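Local coordinates for protein Polyphosphate:AMP phosphotransferase (Meiothermus ruber H328, PDB 5O6M) that transfers phosphate from inorganic polyphosphate to AMP and ADP, making ADP and ATP, and also accepts other nucleoside mono- and diphosphates, at residues 85-91 against 116-122; 107-111 against 152-156; 164-168 against 239-243. The protein carries 1 engineered substitution. All coordinates share one frame; numbering follows the deposited sequence.

In the fold
The three contacts belong to one P-loop-type alpha/beta core, a five-stranded parallel sheet. Interaction 1 pairs strand 86-90, outermost within this chain, with strand 117-121. Interaction 2, where helix 105-108 and the turn 108-111 meet helix 145-158, has its centre about 13 Å from that of interaction 1. Interaction 3 packs helix 232-249 on strand 161-169, its centre about 14 Å from the centre of interaction 1 and about 18 Å from that of interaction 2. Along the chain interactions 1 and 2 interleave and interaction 3 follows. Physical joints are Val107 against Phe120 and the salt bridge Glu153-Lys165. Interaction 1 thus reaches the ATP pocket, interaction 2 a subunit interface, and interaction 3 the buried core.

Interaction 1: residues 85-91 against 116-122; sequences GVRVASF and ELVIFDR. Engineered in segment 116-122: Asp121 (natural residue Asn). With ATP (adenosine-5'-triphosphate), chain X.
Neighbouring parallel strands at the edge of the P-loop-type sheet, 86-90 and 117-121, exemplify how such a sheet delivers residues to a nucleotide at the C-terminal ends of its strands. The pairing is in register, Val86 beside Leu117 through Ser90 beside Asp121, and Arg87 and Ala89 each use both N and O, Arg87 N reaching Leu117 O at 3.0 Å. At the start of the ladder Arg87 bends at chi3 (61°), which turns NE back to Glu116 OE2 in a salt bridge of 2.8 Å; the oxygen is approached on its syn side, from somewhat out of the carboxylate plane. Val118 CG2 lies over a face of the same guanidinium. On the face shared by Ala89 and Phe120, the edge of Phe91 points into the Phe120 ring in a T-shaped stack, planes at 82° and centroids 5.0 Å apart, with CE2 over the ring centre. The other face carries Ser90 OG, which donates to Asp121 OD2 at 3.0 Å on its anti side. Asp121 is an engineered residue, and its OD1 forms a salt bridge with Lys70, whose NZ is also hydrogen-bonded to ATP. Beyond the strand, Arg122 extends to the gamma-phosphate and grips it with two nearly straight bonds, NE to O1G at 2.9 Å and NH2 to O2G at 2.8 Å.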
loop_
_atom_site.group_PDB
_atom_site.type_symbol
_atom_site.label_atom_id
_atom_site.label_comp_id
_atom_site.label_asym_id
_atom_site.label_seq_id
_atom_site.Cartn_x
_atom_site.Cartn_y
_atom_site.Cartn_z
ATOM N N GLY D 85 11.868 -11.110 -11.142
ATOM C CA GLY D 85 12.012 -9.864 -11.863
ATOM C C GLY D 85 10.806 -9.479 -12.694
ATOM O O GLY D 85 10.730 -8.352 -13.191
ATOM N N VAL D 86 9.858 -10.398 -12.856
ATOM C CA VAL D 86 8.661 -10.161 -13.653
ATOM C C VAL D 86 7.443 -10.283 -12.748
ATOM O O VAL D 86 7.279 -11.291 -12.052
ATOM C CB VAL D 86 8.569 -11.134 -14.844
ATOM C CG1 VAL D 86 8.493 -12.573 -14.354
ATOM C CG2 VAL D 86 7.367 -10.798 -15.723
ATOM N N ARG D 87 6.590 -9.259 -12.764
ATOM C CA ARG D 87 5.406 -9.191 -11.919
ATOM C C ARG D 87 4.193 -8.821 -12.760
ATOM O O ARG D 87 4.279 -7.966 -13.645
ATOM C CB ARG D 87 5.582 -8.169 -10.792
ATOM C CG ARG D 87 4.319 -7.939 -9.975
ATOM C CD ARG D 87 4.589 -7.104 -8.736
ATOM N NE ARG D 87 5.092 -5.767 -9.044
ATOM C CZ ARG D 87 4.317 -4.716 -9.303
ATOM N NH1 ARG D 87 2.999 -4.848 -9.304
ATOM N NH2 ARG D 87 4.859 -3.535 -9.563
ATOM N N VAL D 88 3.065 -9.473 -12.492
ATOM C CA VAL D 88 1.808 -9.188 -13.177
ATOM C C VAL D 88 0.904 -8.404 -12.236
ATOM O O VAL D 88 0.671 -8.820 -11.095
ATOM C CB VAL D 88 1.120 -10.479 -13.654
ATOM C CG1 VAL D 88 -0.213 -10.155 -14.321
ATOM C CG2 VAL D 88 2.033 -11.243 -14.598
ATOM N N ALA D 89 0.393 -7.273 -12.712
ATOM C CA ALA D 89 -0.600 -6.483 -11.993
ATOM C C ALA D 89 -1.896 -6.511 -12.790
ATOM O O ALA D 89 -1.951 -5.996 -13.913
ATOM C CB ALA D 89 -0.128 -5.045 -11.771
ATOM N N SER D 90 -2.926 -7.122 -12.218
ATOM C CA SER D 90 -4.226 -7.229 -12.859
ATOM C C SER D 90 -5.136 -6.118 -12.362
ATOM O O SER D 90 -5.082 -5.736 -11.191
ATOM C CB SER D 90 -4.872 -8.584 -12.565
ATOM O OG SER D 90 -4.104 -9.642 -13.094
ATOM N N PHE D 91 -5.961 -5.592 -13.261
ATOM C CA PHE D 91 -6.922 -4.552 -12.925
ATOM C C PHE D 91 -8.320 -5.049 -13.264
ATOM O O PHE D 91 -8.631 -5.284 -14.435
ATOM C CB PHE D 91 -6.606 -3.243 -13.655
ATOM C CG PHE D 91 -5.304 -2.612 -13.233
ATOM C CD1 PHE D 91 -5.229 -1.875 -12.057
ATOM C CD2 PHE D 91 -4.162 -2.751 -14.009
ATOM C CE1 PHE D 91 -4.041 -1.293 -11.659
ATOM C CE2 PHE D 91 -2.967 -2.169 -13.618
ATOM C CZ PHE D 91 -2.905 -1.441 -12.442
ATOM N N GLU D 116 12.813 -3.910 -12.689
ATOM C CA GLU D 116 11.614 -4.730 -12.702
ATOM C C GLU D 116 10.898 -4.601 -14.040
ATOM O O GLU D 116 10.919 -3.545 -14.677
ATOM C CB GLU D 116 10.670 -4.318 -11.558
ATOM C CG GLU D 116 9.452 -5.207 -11.370
ATOM C CD GLU D 116 8.485 -4.653 -10.332
ATOM O OE1 GLU D 116 8.441 -3.414 -10.160
ATOM O OE2 GLU D 116 7.775 -5.454 -9.685
ATOM N N LEU D 117 10.259 -5.688 -14.453
ATOM C CA LEU D 117 9.385 -5.703 -15.616
ATOM C C LEU D 117 7.985 -6.036 -15.127
ATOM O O LEU D 117 7.772 -7.090 -14.517
ATOM C CB LEU D 117 9.862 -6.718 -16.660
ATOM C CG LEU D 117 9.202 -6.723 -18.044
ATOM C CD1 LEU D 117 9.975 -7.617 -19.001
ATOM C CD2 LEU D 117 7.745 -7.163 -17.980
ATOM N N VAL D 118 7.037 -5.147 -15.391
ATOM C CA VAL D 118 5.665 -5.324 -14.945
ATOM C C VAL D 118 4.763 -5.463 -16.160
ATOM O O VAL D 118 4.890 -4.713 -17.133
ATOM C CB VAL D 118 5.201 -4.159 -14.050
ATOM C CG1 VAL D 118 3.708 -4.252 -13.808
ATOM C CG2 VAL D 118 5.960 -4.171 -12.728
ATOM N N ILE D 119 3.850 -6.425 -16.096
ATOM C CA ILE D 119 2.824 -6.607 -17.110
ATOM C C ILE D 119 1.512 -6.113 -16.524
ATOM O O ILE D 119 1.061 -6.614 -15.487
ATOM C CB ILE D 119 2.720 -8.071 -17.554
ATOM C CG1 ILE D 119 4.065 -8.545 -18.100
ATOM C CG2 ILE D 119 1.636 -8.228 -18.607
ATOM C CD1 ILE D 119 4.264 -10.043 -18.009
ATOM N N PHE D 120 0.917 -5.111 -17.169
ATOM C CA PHE D 120 -0.431 -4.673 -16.826
ATOM C C PHE D 120 -1.426 -5.573 -17.551
ATOM O O PHE D 120 -1.573 -5.496 -18.775
ATOM C CB PHE D 120 -0.638 -3.204 -17.186
ATOM C CG PHE D 120 -0.136 -2.243 -16.139
ATOM C CD1 PHE D 120 0.557 -2.701 -15.028
ATOM C CD2 PHE D 120 -0.378 -0.881 -16.256
ATOM C CE1 PHE D 120 1.013 -1.814 -14.060
ATOM C CE2 PHE D 120 0.074 0.007 -15.293
ATOM C CZ PHE D 120 0.769 -0.457 -14.194
ATOM N N ASP D 121 -2.090 -6.443 -16.794
ATOM C CA ASP D 121 -3.165 -7.287 -17.314
ATOM C C ASP D 121 -4.434 -6.449 -17.239
ATOM O O ASP D 121 -5.112 -6.396 -16.211
ATOM C CB ASP D 121 -3.266 -8.581 -16.515
ATOM C CG ASP D 121 -4.540 -9.350 -16.796
ATOM O OD1 ASP D 121 -5.098 -9.207 -17.902
ATOM O OD2 ASP D 121 -4.983 -10.103 -15.904
ATOM N N ARG D 122 -4.753 -5.780 -18.349
ATOM C CA ARG D 122 -5.665 -4.641 -18.345
ATOM C C ARG D 122 -4.978 -3.479 -17.636
ATOM O O ARG D 122 -3.955 -3.681 -16.972
ATOM C CB ARG D 122 -6.993 -4.998 -17.676
ATOM C CG ARG D 122 -7.815 -6.015 -18.457
ATOM C CD ARG D 122 -9.194 -6.200 -17.846
ATOM N NE ARG D 122 -9.871 -7.371 -18.395
ATOM C CZ ARG D 122 -10.615 -7.359 -19.496
ATOM N NH1 ARG D 122 -10.789 -6.229 -20.171
ATOM N NH2 ARG D 122 -11.190 -8.476 -19.916
HETATM P PG ATP X . -10.241 -11.090 -17.325
HETATM O O1G ATP X . -9.202 -10.002 -17.280
HETATM O O2G ATP X . -11.244 -10.904 -18.460
HETATM O O3G ATP X . -9.627 -12.494 -17.434
HETATM P PB ATP X . -11.165 -11.961 -14.686
HETATM O O1B ATP X . -12.437 -12.709 -14.580
HETATM O O2B ATP X . -9.885 -12.798 -14.665
HETATM O O3B ATP X . -11.116 -11.056 -15.994
HETATM P PA ATP X . -10.767 -9.321 -13.398
HETATM O O1A ATP X . -9.323 -9.048 -13.545
HETATM O O2A ATP X . -11.343 -8.913 -12.044
HETATM O O3A ATP X . -11.040 -10.885 -13.520
HETATM O "O5'" ATP X . -11.632 -8.461 -14.499
HETATM C "C5'" ATP X . -13.045 -8.247 -14.297
HETATM C "C4'" ATP X . -13.571 -7.070 -15.085
HETATM O "O4'" ATP X . -13.061 -5.821 -14.570
HETATM C "C3'" ATP X . -13.283 -7.058 -16.595
HETATM O "O3'" ATP X . -14.491 -7.288 -17.310
HETATM C "C2'" ATP X . -12.758 -5.634 -16.857
HETATM O "O2'" ATP X . -13.305 -5.039 -18.028
HETATM C "C1'" ATP X . -13.264 -4.904 -15.620
HETATM N N9 ATP X . -12.594 -3.642 -15.325
HETATM C C8 ATP X . -11.249 -3.384 -15.300
HETATM N N7 ATP X . -10.948 -2.121 -15.115
HETATM C C5 ATP X . -12.185 -1.503 -15.005
HETATM C C6 ATP X . -12.562 -0.158 -14.816
HETATM N N6 ATP X . -11.695 0.856 -14.751
HETATM N N1 ATP X . -13.882 0.117 -14.737
HETATM C C2 ATP X . -14.757 -0.885 -14.858
HETATM N N3 ATP X . -14.521 -2.183 -15.056
HETATM C C4 ATP X . -13.208 -2.428 -15.121
#

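Interaction 2: residues 107-111 against 152-156; sequences VHQQV and FERML
Phe152 and His108 carry this contact, in which helix 145-158 of the alpha/beta fold packs against helix 105-108 and the type I beta turn from His108 to Val111. They form a T-shaped pair: the edge of the phenylalanine is directed at one face of the imidazole, with ring centroids 5.0 Å apart and planes at 74°. CE1 of Phe152 does the touching, sitting above the centre of the imidazole and 3.7 Å from His108 CG. Both side chains swing CG away from their own backbone N; for Phe152 (chi1 174°) this sends the ring out from the helix and across to the imidazole.

The polar atoms of His108 are engaged at a subunit interface. Its ND1 is hydrogen-bonded to ND1 of His108 of the third subunit, and NE2 to OD1 of Asp102 of that subunit. The imidazole thus serves two contacts at once, giving a face to Phe152 within its own chain while its nitrogens join another, and these bonds probably fix the rotation of the ring that Phe152 meets.

Val111, next in buried surface, adds aliphatic contacts. Its CG1 approaches Phe152 CZ at 4.3 Å, obliquely to that ring. Met155 approaches the imidazole obliquely, on the same side as Phe152: its chain bends at chi2 and chi3, bringing Met155 CE to 4.0 Å from His108 CE1. The valine also meets Leu156, one helical turn beyond Phe152, through one methyl each, Val111 CG1 and Leu156 CD2, 4.2 Å apart.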
loop_
_atom_site.group_PDB
_atom_site.type_symbol
_atom_site.label_atom_id
_atom_site.label_comp_id
_atom_site.label_asym_id
_atom_site.label_seq_id
_atom_site.Cartn_x
_atom_site.Cartn_y
_atom_site.Cartn_z
ATOM N N VAL D 107 -3.651 2.599 -10.515
ATOM C CA VAL D 107 -2.721 2.148 -11.547
ATOM C C VAL D 107 -1.312 2.652 -11.261
ATOM O O VAL D 107 -0.334 1.906 -11.393
ATOM C CB VAL D 107 -3.202 2.589 -12.944
ATOM C CG1 VAL D 107 -2.192 2.181 -13.999
ATOM C CG2 VAL D 107 -4.561 1.988 -13.254
ATOM N N HIS D 108 -1.178 3.927 -10.887
ATOM C CA HIS D 108 0.142 4.480 -10.607
ATOM C C HIS D 108 0.866 3.681 -9.530
ATOM O O HIS D 108 2.087 3.495 -9.602
ATOM C CB HIS D 108 0.032 5.947 -10.188
ATOM C CG HIS D 108 1.305 6.718 -10.365
ATOM N ND1 HIS D 108 1.365 8.091 -10.273
ATOM C CD2 HIS D 108 2.564 6.305 -10.649
ATOM C CE1 HIS D 108 2.607 8.491 -10.475
ATOM N NE2 HIS D 108 3.354 7.427 -10.709
ATOM N N GLN D 109 0.125 3.211 -8.524
ATOM C CA GLN D 109 0.714 2.436 -7.438
ATOM C C GLN D 109 1.502 1.241 -7.953
ATOM O O GLN D 109 2.475 0.816 -7.322
ATOM C CB GLN D 109 -0.392 1.966 -6.489
ATOM C CG GLN D 109 0.071 1.005 -5.414
ATOM C CD GLN D 109 1.101 1.622 -4.497
ATOM O OE1 GLN D 109 1.007 2.797 -4.137
ATOM N NE2 GLN D 109 2.097 0.834 -4.116
ATOM N N GLN D 110 1.105 0.698 -9.100
ATOM C CA GLN D 110 1.621 -0.568 -9.597
ATOM C C GLN D 110 2.744 -0.433 -10.618
ATOM O O GLN D 110 3.211 -1.455 -11.127
ATOM C CB GLN D 110 0.478 -1.386 -10.213
ATOM C CG GLN D 110 -0.663 -1.697 -9.263
ATOM C CD GLN D 110 -0.252 -2.686 -8.193
ATOM O OE1 GLN D 110 0.751 -3.384 -8.337
ATOM N NE2 GLN D 110 -1.037 -2.773 -7.124
ATOM N N VAL D 111 3.203 0.779 -10.921
ATOM C CA VAL D 111 4.214 0.967 -11.964
ATOM C C VAL D 111 5.468 0.179 -11.600
ATOM O O VAL D 111 5.728 -0.060 -10.411
ATOM C CB VAL D 111 4.545 2.453 -12.172
ATOM C CG1 VAL D 111 3.295 3.238 -12.537
ATOM C CG2 VAL D 111 5.215 3.028 -10.936
ATOM N N PHE D 152 0.392 11.281 -18.364
ATOM C CA PHE D 152 0.841 10.312 -17.373
ATOM C C PHE D 152 1.949 9.435 -17.937
ATOM O O PHE D 152 2.990 9.240 -17.299
ATOM C CB PHE D 152 -0.340 9.461 -16.907
ATOM C CG PHE D 152 0.044 8.331 -15.999
ATOM C CD1 PHE D 152 0.671 8.578 -14.787
ATOM C CD2 PHE D 152 -0.243 7.021 -16.345
ATOM C CE1 PHE D 152 1.022 7.537 -13.946
ATOM C CE2 PHE D 152 0.103 5.975 -15.506
ATOM C CZ PHE D 152 0.737 6.234 -14.307
ATOM N N GLU D 153 1.749 8.913 -19.147
ATOM C CA GLU D 153 2.770 8.071 -19.759
ATOM C C GLU D 153 3.996 8.880 -20.161
ATOM O O GLU D 153 5.118 8.366 -20.102
ATOM C CB GLU D 153 2.182 7.312 -20.951
ATOM C CG GLU D 153 1.152 6.264 -20.534
ATOM C CD GLU D 153 0.509 5.550 -21.709
ATOM O OE1 GLU D 153 0.864 5.865 -22.864
ATOM O OE2 GLU D 153 -0.360 4.675 -21.475
ATOM N N ARG D 154 3.811 10.143 -20.564
ATOM C CA ARG D 154 4.970 10.984 -20.851
ATOM C C ARG D 154 5.848 11.148 -19.619
ATOM O O ARG D 154 7.078 11.068 -19.709
ATOM C CB ARG D 154 4.536 12.357 -21.364
ATOM C CG ARG D 154 5.721 13.298 -21.556
ATOM C CD ARG D 154 5.305 14.757 -21.624
ATOM N NE ARG D 154 4.447 15.040 -22.767
ATOM C CZ ARG D 154 4.912 15.417 -23.953
ATOM N NH1 ARG D 154 6.218 15.562 -24.133
ATOM N NH2 ARG D 154 4.077 15.655 -24.954
ATOM N N MET D 155 5.234 11.385 -18.461
ATOM C CA MET D 155 5.999 11.524 -17.228
ATOM C C MET D 155 6.734 10.228 -16.899
ATOM O O MET D 155 7.919 10.243 -16.544
ATOM C CB MET D 155 5.064 11.942 -16.087
ATOM C CG MET D 155 5.732 12.118 -14.731
ATOM S SD MET D 155 5.879 10.558 -13.841
ATOM C CE MET D 155 4.182 9.987 -13.848
ATOM N N LEU D 156 6.044 9.091 -17.013
ATOM C CA LEU D 156 6.679 7.799 -16.770
ATOM C C LEU D 156 7.908 7.607 -17.649
ATOM O O LEU D 156 8.965 7.172 -17.173
ATOM C CB LEU D 156 5.676 6.672 -17.010
ATOM C CG LEU D 156 4.576 6.498 -15.969
ATOM C CD1 LEU D 156 3.712 5.304 -16.328
ATOM C CD2 LEU D 156 5.193 6.311 -14.592
#

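Interaction 3: residues 164-168 against 239-243; sequences LKFFL and VSHIL
The ring of Phe166 has Val239 CG1 over one face and Ile242 CG2 at its edge, and these two methyls lie at the middle of the contact between an inner strand of the P-loop-type sheet, 161-169, between 57-64 and 224-228, and helix 232-249, which covers it. This is the layered packing of an alpha/beta fold: strand and helix segments run nearly antiparallel, at 166°, with their axes 10.6 Å apart. The CH-pi contact is well centred, CG1 of Val239 standing 4.2 Å from the centroid of the Phe166 ring and only 10° off its normal. At the rim, Ile242 CG2 touches Phe166 CE1 at 3.8 Å.

With chi1 at 169°, Val239 puts CG1 over the ring and leaves CG2 to meet both Phe166 CD1 and Leu168 CD2. Ile242 CG2 is shared too, since Leu164 CD1 touches it at 3.9 Å. Strands 57-64 and 224-228 supply further neighbours, Leu62 and Ile227 among them, so the phenylalanine is buried among apolar groups. At the other end of the contact, Leu164 CD1 also rests 4.1 Å from Leu243 CA, against the helix backbone itself.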
loop_
_atom_site.group_PDB
_atom_site.type_symbol
_atom_site.label_atom_id
_atom_site.label_comp_id
_atom_site.label_asym_id
_atom_site.label_seq_id
_atom_site.Cartn_x
_atom_site.Cartn_y
_atom_site.Cartn_z
ATOM N N LEU D 164 5.739 -0.383 -23.398
ATOM C CA LEU D 164 5.214 -1.103 -24.548
ATOM C C LEU D 164 3.736 -1.369 -24.314
ATOM O O LEU D 164 3.358 -1.919 -23.273
ATOM C CB LEU D 164 5.956 -2.428 -24.776
ATOM C CG LEU D 164 7.431 -2.365 -25.174
ATOM C CD1 LEU D 164 7.806 -3.577 -26.016
ATOM C CD2 LEU D 164 7.741 -1.076 -25.911
ATOM N N LYS D 165 2.906 -0.999 -25.283
ATOM C CA LYS D 165 1.474 -1.241 -25.210
ATOM C C LYS D 165 1.072 -2.144 -26.365
ATOM O O LYS D 165 1.364 -1.845 -27.528
ATOM C CB LYS D 165 0.693 0.076 -25.231
ATOM C CG LYS D 165 1.039 0.993 -24.061
ATOM C CD LYS D 165 0.298 2.321 -24.122
ATOM C CE LYS D 165 0.774 3.202 -25.257
ATOM N NZ LYS D 165 0.186 4.574 -25.148
ATOM N N PHE D 166 0.429 -3.260 -26.037
ATOM C CA PHE D 166 0.023 -4.258 -27.017
ATOM C C PHE D 166 -1.493 -4.369 -27.017
ATOM O O PHE D 166 -2.099 -4.638 -25.972
ATOM C CB PHE D 166 0.651 -5.621 -26.710
ATOM C CG PHE D 166 2.148 -5.647 -26.826
ATOM C CD1 PHE D 166 2.759 -5.738 -28.067
ATOM C CD2 PHE D 166 2.945 -5.585 -25.697
ATOM C CE1 PHE D 166 4.142 -5.764 -28.178
ATOM C CE2 PHE D 166 4.328 -5.608 -25.800
ATOM C CZ PHE D 166 4.928 -5.703 -27.042
ATOM N N PHE D 167 -2.104 -4.137 -28.174
ATOM C CA PHE D 167 -3.497 -4.495 -28.403
ATOM C C PHE D 167 -3.508 -5.809 -29.180
ATOM O O PHE D 167 -3.077 -5.852 -30.336
ATOM C CB PHE D 167 -4.236 -3.391 -29.156
ATOM C CG PHE D 167 -5.681 -3.707 -29.432
ATOM C CD1 PHE D 167 -6.565 -3.932 -28.390
ATOM C CD2 PHE D 167 -6.154 -3.789 -30.733
ATOM C CE1 PHE D 167 -7.897 -4.223 -28.638
ATOM C CE2 PHE D 167 -7.484 -4.083 -30.988
ATOM C CZ PHE D 167 -8.356 -4.299 -29.938
ATOM N N LEU D 168 -3.961 -6.884 -28.539
ATOM C CA LEU D 168 -4.107 -8.169 -29.219
ATOM C C LEU D 168 -5.433 -8.164 -29.972
ATOM O O LEU D 168 -6.506 -8.142 -29.358
ATOM C CB LEU D 168 -4.025 -9.332 -28.234
ATOM C CG LEU D 168 -2.859 -9.304 -27.243
ATOM C CD1 LEU D 168 -2.933 -10.494 -26.292
ATOM C CD2 LEU D 168 -1.520 -9.248 -27.954
ATOM N N VAL D 239 4.745 -10.601 -30.357
ATOM C CA VAL D 239 4.947 -9.913 -29.086
ATOM C C VAL D 239 6.347 -10.190 -28.561
ATOM O O VAL D 239 7.036 -9.286 -28.074
ATOM C CB VAL D 239 3.865 -10.317 -28.069
ATOM C CG1 VAL D 239 4.239 -9.824 -26.681
ATOM C CG2 VAL D 239 2.511 -9.752 -28.483
ATOM N N SER D 240 6.791 -11.445 -28.648
ATOM C CA SER D 240 8.132 -11.787 -28.188
ATOM C C SER D 240 9.198 -11.004 -28.945
ATOM O O SER D 240 10.134 -10.467 -28.341
ATOM C CB SER D 240 8.367 -13.289 -28.337
ATOM O OG SER D 240 7.434 -14.023 -27.566
ATOM N N HIS D 241 9.071 -10.917 -30.272
ATOM C CA HIS D 241 10.078 -10.208 -31.056
ATOM C C HIS D 241 10.154 -8.742 -30.658
ATOM O O HIS D 241 11.239 -8.210 -30.396
ATOM C CB HIS D 241 9.791 -10.336 -32.552
ATOM C CG HIS D 241 10.707 -9.510 -33.401
ATOM N ND1 HIS D 241 12.006 -9.882 -33.672
ATOM C CD2 HIS D 241 10.516 -8.325 -34.028
ATOM C CE1 HIS D 241 12.576 -8.962 -34.431
ATOM N NE2 HIS D 241 11.692 -8.008 -34.663
ATOM N N ILE D 242 9.003 -8.073 -30.597
ATOM C CA ILE D 242 8.993 -6.659 -30.246
ATOM C C ILE D 242 9.601 -6.451 -28.866
ATOM O O ILE D 242 10.433 -5.559 -28.666
ATOM C CB ILE D 242 7.559 -6.104 -30.342
ATOM C CG1 ILE D 242 7.092 -6.122 -31.805
ATOM C CG2 ILE D 242 7.467 -4.709 -29.737
ATOM C CD1 ILE D 242 5.601 -5.978 -31.994
ATOM N N LEU D 243 9.228 -7.296 -27.902
ATOM C CA LEU D 243 9.742 -7.138 -26.544
ATOM C C LEU D 243 11.253 -7.341 -26.484
ATOM O O LEU D 243 11.974 -6.542 -25.875
ATOM C CB LEU D 243 9.038 -8.108 -25.594
ATOM C CG LEU D 243 9.624 -8.130 -24.181
ATOM C CD1 LEU D 243 9.594 -6.739 -23.575
ATOM C CD2 LEU D 243 8.881 -9.123 -23.296
#